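Local coordinates for uncharacterized protein (Pseudomonas syringae pv. tomato, PDB 3K4I) that is of unknown function but has the fold of the aldolase/RraA-like family and binds magnesium ions between its subunits, at residues Thr98-Ile103 / Thr116-Val121; Arg123-Val128 / Arg138-Gln143. All coordinates share one frame; numbering follows the deposited sequence.

Following the chain from the N terminus, the two contacts come in series: contact 1 closes before contact 2 opens, so neither nests in nor crosses the other. Contact 1 (98-103 with 116-121) brings the approach to helix 102-110 back against strand 115-119 and the turn after it, closing a loop that is mostly that helix. Contact 2 (123-128 with 138-143) closes the next loop, which runs through helix 125-130 and strand 135-137. The centres of the two contacts lie about 7 Å apart, and they touch: the Thr98 hydroxyl bonds to Gln143 O, and Arg138 N probably donates to Gly120 O. Together they join the end of strand 115-119, the approaches to both helices and the loop after strand 135-137, beside a second subunit.

Contact 1 (Thr98-Ile103 / Thr116-Val121); sequences TVWGDI and TVIDGV. With MG (magnesium ion), chain H.
Trp100 lays its indole against Thr116. The threonine CB stands 4.0 Å from the centroid of the six-membered ring, almost straight above its centre, a CH-pi contact over the face, while CG2 reaches the fused side of the ring near CE3. Thr116 OG1 comes over the same face toward the rim, 3.2 Å from Trp100 CH2; OG1 and the Tyr133 hydroxyl share a hydrogen bond, so a small beta-branched residue serves both ring and hydroxyl partner. Trp100 CG, the first atom of the indole, is anti to the backbone N (chi1 -168°), which swings it to the Thr116 side. Trp100 CB rests 3.6 Å from Ile118 CD1. Beside it Val99 and Ile118 run antiparallel, side by side, and meet through their CG2 methyls, compact branched groups suited to this buried space.

At the other end Val121 carries the polar link. Val99 N donates to Val121 O at 3.2 Å, nearly along the C=O axis, and Thr98 CA adds a C-H...O contact to the same oxygen. The Thr98 side chain, whose hydroxyl has Gln143 as partner, lies crosswise to Val121, CG2 to CG2 at 3.7 Å.

Farther along, Asp102 OD2 binds magnesium at 2.1 Å together with four waters and Glu200 of a neighbouring subunit. The packing belongs to a beta-alpha-beta unit, strand 85-90, helix 102-110 and strand 115-119, with the metal site at the helix start.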
loop_
_atom_site.group_PDB
_atom_site.type_symbol
_atom_site.label_atom_id
_atom_site.label_comp_id
_atom_site.label_asym_id
_atom_site.label_seq_id
_atom_site.Cartn_x
_atom_site.Cartn_y
_atom_site.Cartn_z
ATOM N N THR C 98 8.052 10.668 11.769
ATOM C CA THR C 98 6.801 11.141 11.147
ATOM C C THR C 98 6.593 12.634 11.375
ATOM O O THR C 98 7.063 13.201 12.374
ATOM C CB THR C 98 5.608 10.368 11.700
ATOM O OG1 THR C 98 5.580 10.503 13.123
ATOM C CG2 THR C 98 5.728 8.887 11.340
ATOM N N VAL C 99 5.904 13.277 10.439
ATOM C CA VAL C 99 5.672 14.712 10.508
ATOM C C VAL C 99 4.176 15.017 10.361
ATOM O O VAL C 99 3.801 16.107 9.918
ATOM C CB VAL C 99 6.522 15.534 9.487
ATOM C CG1 VAL C 99 8.029 15.491 9.836
ATOM C CG2 VAL C 99 6.284 15.091 8.069
ATOM N N TRP C 100 3.341 14.061 10.758
ATOM C CA TRP C 100 1.861 14.281 10.807
ATOM C C TRP C 100 1.269 13.207 11.714
ATOM O O TRP C 100 1.707 12.051 11.674
ATOM C CB TRP C 100 1.243 14.152 9.433
ATOM C CG TRP C 100 -0.192 14.640 9.393
ATOM C CD1 TRP C 100 -1.320 13.884 9.500
ATOM C CD2 TRP C 100 -0.612 15.997 9.264
ATOM N NE1 TRP C 100 -2.454 14.703 9.429
ATOM C CE2 TRP C 100 -2.038 15.999 9.285
ATOM C CE3 TRP C 100 0.080 17.217 9.110
ATOM C CZ2 TRP C 100 -2.794 17.184 9.194
ATOM C CZ3 TRP C 100 -0.656 18.401 9.039
ATOM C CH2 TRP C 100 -2.100 18.369 9.058
ATOM N N GLY C 101 0.295 13.572 12.540
ATOM C CA GLY C 101 -0.354 12.579 13.397
ATOM C C GLY C 101 -1.729 13.066 13.819
ATOM O O GLY C 101 -2.295 13.931 13.147
ATOM N N ASP C 102 -2.229 12.527 14.923
ATOM C CA ASP C 102 -3.632 12.746 15.329
ATOM C C ASP C 102 -3.987 14.187 15.652
ATOM O O ASP C 102 -5.041 14.684 15.204
ATOM C CB ASP C 102 -4.071 11.793 16.459
ATOM C CG ASP C 102 -3.162 11.824 17.703
ATOM O OD1 ASP C 102 -2.268 12.692 17.885
ATOM O OD2 ASP C 102 -3.374 10.924 18.551
ATOM N N ILE C 103 -3.139 14.846 16.447
ATOM C CA ILE C 103 -3.374 16.241 16.833
ATOM C C ILE C 103 -3.527 17.124 15.592
ATOM O O ILE C 103 -4.531 17.862 15.450
ATOM C CB ILE C 103 -2.278 16.753 17.776
ATOM C CG1 ILE C 103 -2.378 16.070 19.154
ATOM C CG2 ILE C 103 -2.365 18.254 17.967
ATOM C CD1 ILE C 103 -1.163 16.363 20.068
ATOM N N THR C 116 -3.055 16.786 3.436
ATOM C CA THR C 116 -1.631 16.869 3.731
ATOM C C THR C 116 -0.894 15.932 2.807
ATOM O O THR C 116 -1.262 14.756 2.687
ATOM C CB THR C 116 -1.331 16.515 5.204
ATOM O OG1 THR C 116 -1.965 17.493 6.025
ATOM C CG2 THR C 116 0.149 16.619 5.478
ATOM N N VAL C 117 0.143 16.472 2.175
ATOM C CA VAL C 117 0.994 15.737 1.234
ATOM C C VAL C 117 2.366 15.690 1.897
ATOM O O VAL C 117 2.886 16.752 2.248
ATOM C CB VAL C 117 1.087 16.514 -0.084
ATOM C CG1 VAL C 117 2.070 15.864 -1.019
ATOM C CG2 VAL C 117 -0.276 16.600 -0.729
ATOM N N ILE C 118 2.976 14.501 2.015
ATOM C CA ILE C 118 4.243 14.352 2.748
ATOM C C ILE C 118 5.332 13.633 1.974
ATOM O O ILE C 118 5.164 12.476 1.571
ATOM C CB ILE C 118 4.056 13.630 4.109
ATOM C CG1 ILE C 118 2.920 14.266 4.906
ATOM C CG2 ILE C 118 5.331 13.701 4.925
ATOM C CD1 ILE C 118 2.568 13.511 6.171
ATOM N N ASP C 119 6.446 14.344 1.801
ATOM C CA ASP C 119 7.687 13.758 1.287
ATOM C C ASP C 119 8.368 13.196 2.539
ATOM O O ASP C 119 9.274 13.799 3.098
ATOM C CB ASP C 119 8.507 14.846 0.575
ATOM C CG ASP C 119 9.946 14.422 0.270
ATOM O OD1 ASP C 119 10.158 13.255 -0.040
ATOM O OD2 ASP C 119 10.839 15.296 0.352
ATOM N N GLY C 120 7.905 12.022 2.957
ATOM C CA GLY C 120 8.160 11.510 4.279
ATOM C C GLY C 120 6.990 10.640 4.692
ATOM O O GLY C 120 6.203 10.204 3.851
ATOM N N VAL C 121 6.882 10.374 5.984
ATOM C CA VAL C 121 5.844 9.462 6.490
ATOM C C VAL C 121 5.000 10.083 7.606
ATOM O O VAL C 121 5.366 11.140 8.162
ATOM C CB VAL C 121 6.457 8.108 6.932
ATOM C CG1 VAL C 121 7.084 7.408 5.725
ATOM C CG2 VAL C 121 7.469 8.273 8.082
HETATM MG MG MG H . -2.143 9.971 19.896
HETATM O O HOH W 1 -0.499 10.397 18.827
HETATM O O HOH W 2 -2.433 8.262 18.817
HETATM O O HOH W 3 -1.083 8.819 21.142
HETATM O O HOH W 4 -3.701 9.524 21.129
#

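Contact 2 (Arg123-Val128 / Arg138-Gln143); sequences RDIDTV and RGRFMQ
Arg123 reaches across to the carbonyl of Met142, a selenomethionine. Its CG sits between the backbone N and the carbonyl carbon (chi1 73°), and from CG to NE the chain is extended. NH1 donates to Met142 O at 2.9 Å with an N-H...O angle of 163°, the oxygen lying in the guanidinium plane at its edge. Nearer the backbone, Arg123 CB is 3.0 Å from Phe141 O, which also receives a C-H...O contact from Arg123 CA.

Ile125 and Arg140 lie nearly perpendicular. Arg140 CG, anti to its carbonyl carbon (chi1 -55°), meets Ile125 CG1 at 3.5 Å and CD1 beside it; the chain then extends to NE. Ile125 CG2, the branch anti to the backbone N, stands 3.4 Å above the Arg140 guanidinium, over its centre. A long arginine suits this place: methylenes and flat cationic end both lie against isoleucine while NE bonds to Gln47.

Arg123 NH1 also forms a salt bridge with Asp30 of a neighbouring subunit, consistent with one guanidinium serving both a neutral carbonyl of its own chain and a carboxylate of its neighbour. Its nearest atom is about 6 Å from a magnesium ion, and Asp124 OD2 makes a long, out-of-plane charge pair with NE; these charges probably influence one another.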
loop_
_atom_site.group_PDB
_atom_site.type_symbol
_atom_site.label_atom_id
_atom_site.label_comp_id
_atom_site.label_asym_id
_atom_site.label_seq_id
_atom_site.Cartn_x
_atom_site.Cartn_y
_atom_site.Cartn_z
ATOM N N ARG C 123 2.126 9.282 11.108
ATOM C CA ARG C 123 1.659 8.342 12.141
ATOM C C ARG C 123 0.176 8.525 12.404
ATOM O O ARG C 123 -0.456 9.378 11.783
ATOM C CB ARG C 123 2.472 8.483 13.432
ATOM C CG ARG C 123 2.242 9.720 14.291
ATOM C CD ARG C 123 3.222 9.624 15.437
ATOM N NE ARG C 123 3.039 10.678 16.428
ATOM C CZ ARG C 123 3.649 10.670 17.605
ATOM N NH1 ARG C 123 4.480 9.667 17.909
ATOM N NH2 ARG C 123 3.446 11.661 18.457
ATOM N N ASP C 124 -0.365 7.732 13.331
ATOM C CA ASP C 124 -1.779 7.821 13.691
ATOM C C ASP C 124 -2.682 7.609 12.487
ATOM O O ASP C 124 -3.711 8.272 12.314
ATOM C CB ASP C 124 -2.059 9.154 14.387
ATOM C CG ASP C 124 -1.497 9.191 15.791
ATOM O OD1 ASP C 124 -1.717 8.222 16.556
ATOM O OD2 ASP C 124 -0.824 10.170 16.136
ATOM N N ILE C 125 -2.282 6.649 11.667
ATOM C CA ILE C 125 -2.981 6.290 10.454
ATOM C C ILE C 125 -4.436 5.897 10.729
ATOM O O ILE C 125 -5.325 6.219 9.950
ATOM C CB ILE C 125 -2.222 5.162 9.712
ATOM C CG1 ILE C 125 -0.808 5.638 9.322
ATOM C CG2 ILE C 125 -2.986 4.694 8.475
ATOM C CD1 ILE C 125 -0.726 7.010 8.615
ATOM N N ASP C 126 -4.679 5.233 11.856
ATOM C CA ASP C 126 -6.038 4.831 12.193
ATOM C C ASP C 126 -6.970 6.018 12.424
ATOM O O ASP C 126 -8.132 5.977 12.008
ATOM C CB ASP C 126 -6.032 3.840 13.366
ATOM C CG ASP C 126 -5.470 2.476 12.966
ATOM O OD1 ASP C 126 -5.917 1.894 11.946
ATOM O OD2 ASP C 126 -4.558 1.987 13.658
ATOM N N THR C 127 -6.451 7.059 13.074
ATOM C CA THR C 127 -7.187 8.313 13.310
ATOM C C THR C 127 -7.464 9.021 11.987
ATOM O O THR C 127 -8.583 9.497 11.718
ATOM C CB THR C 127 -6.402 9.236 14.270
ATOM O OG1 THR C 127 -6.356 8.627 15.558
ATOM C CG2 THR C 127 -7.071 10.612 14.381
ATOM N N VAL C 128 -6.440 9.069 11.153
ATOM C CA VAL C 128 -6.538 9.702 9.845
ATOM C C VAL C 128 -7.624 9.018 9.002
ATOM O O VAL C 128 -8.476 9.697 8.383
ATOM C CB VAL C 128 -5.189 9.664 9.118
ATOM C CG1 VAL C 128 -5.319 10.246 7.758
ATOM C CG2 VAL C 128 -4.134 10.469 9.907
ATOM N N ARG C 138 4.740 8.902 1.783
ATOM C CA ARG C 138 5.550 7.762 1.364
ATOM C C ARG C 138 5.345 6.534 2.242
ATOM O O ARG C 138 6.026 5.506 2.083
ATOM C CB ARG C 138 7.025 8.135 1.363
ATOM C CG ARG C 138 7.348 9.239 0.356
ATOM C CD ARG C 138 8.858 9.402 0.130
ATOM N NE ARG C 138 9.067 10.635 -0.639
ATOM C CZ ARG C 138 8.770 10.798 -1.932
ATOM N NH1 ARG C 138 8.286 9.803 -2.644
ATOM N NH2 ARG C 138 8.971 11.994 -2.515
ATOM N N GLY C 139 4.450 6.632 3.204
ATOM C CA GLY C 139 4.233 5.481 4.083
ATOM C C GLY C 139 3.789 5.840 5.472
ATOM O O GLY C 139 3.442 7.008 5.755
ATOM N N ARG C 140 3.826 4.827 6.320
ATOM C CA ARG C 140 3.262 4.857 7.662
ATOM C C ARG C 140 4.298 4.410 8.669
ATOM O O ARG C 140 4.972 3.395 8.451
ATOM C CB ARG C 140 2.056 3.929 7.742
ATOM C CG ARG C 140 0.956 4.213 6.693
ATOM C CD ARG C 140 0.038 3.031 6.513
ATOM N NE ARG C 140 -1.169 3.395 5.742
ATOM C CZ ARG C 140 -2.293 2.679 5.754
ATOM N NH1 ARG C 140 -2.369 1.544 6.456
ATOM N NH2 ARG C 140 -3.342 3.080 5.056
ATOM N N PHE C 141 4.419 5.179 9.754
ATOM C CA PHE C 141 5.305 4.826 10.877
ATOM C C PHE C 141 4.744 5.436 12.162
ATOM O O PHE C 141 3.690 6.041 12.127
ATOM C CB PHE C 141 6.739 5.284 10.589
ATOM C CG PHE C 141 7.795 4.539 11.370
ATOM C CD1 PHE C 141 8.892 5.218 11.895
ATOM C CD2 PHE C 141 7.695 3.159 11.583
ATOM C CE1 PHE C 141 9.892 4.543 12.613
ATOM C CE2 PHE C 141 8.703 2.464 12.307
ATOM C CZ PHE C 141 9.794 3.164 12.821
HETATM N N MSE C 142 5.425 5.289 13.293
HETATM C CA MSE C 142 4.886 5.805 14.560
HETATM C C MSE C 142 5.832 6.709 15.347
HETATM O O MSE C 142 5.407 7.412 16.274
HETATM C CB MSE C 142 4.386 4.647 15.446
HETATM C CG MSE C 142 5.441 3.972 16.282
HETATM SE SE MSE C 142 6.818 2.998 15.285
HETATM C CE MSE C 142 5.629 1.697 14.388
ATOM N N GLN C 143 7.116 6.691 14.992
ATOM C CA GLN C 143 8.120 7.431 15.762
ATOM C C GLN C 143 8.000 8.927 15.478
ATOM O O GLN C 143 7.867 9.352 14.324
ATOM C CB GLN C 143 9.544 6.915 15.495
ATOM C CG GLN C 143 9.779 5.496 16.014
ATOM C CD GLN C 143 11.211 4.997 15.814
ATOM O OE1 GLN C 143 11.561 3.935 16.304
ATOM N NE2 GLN C 143 12.028 5.758 15.095
#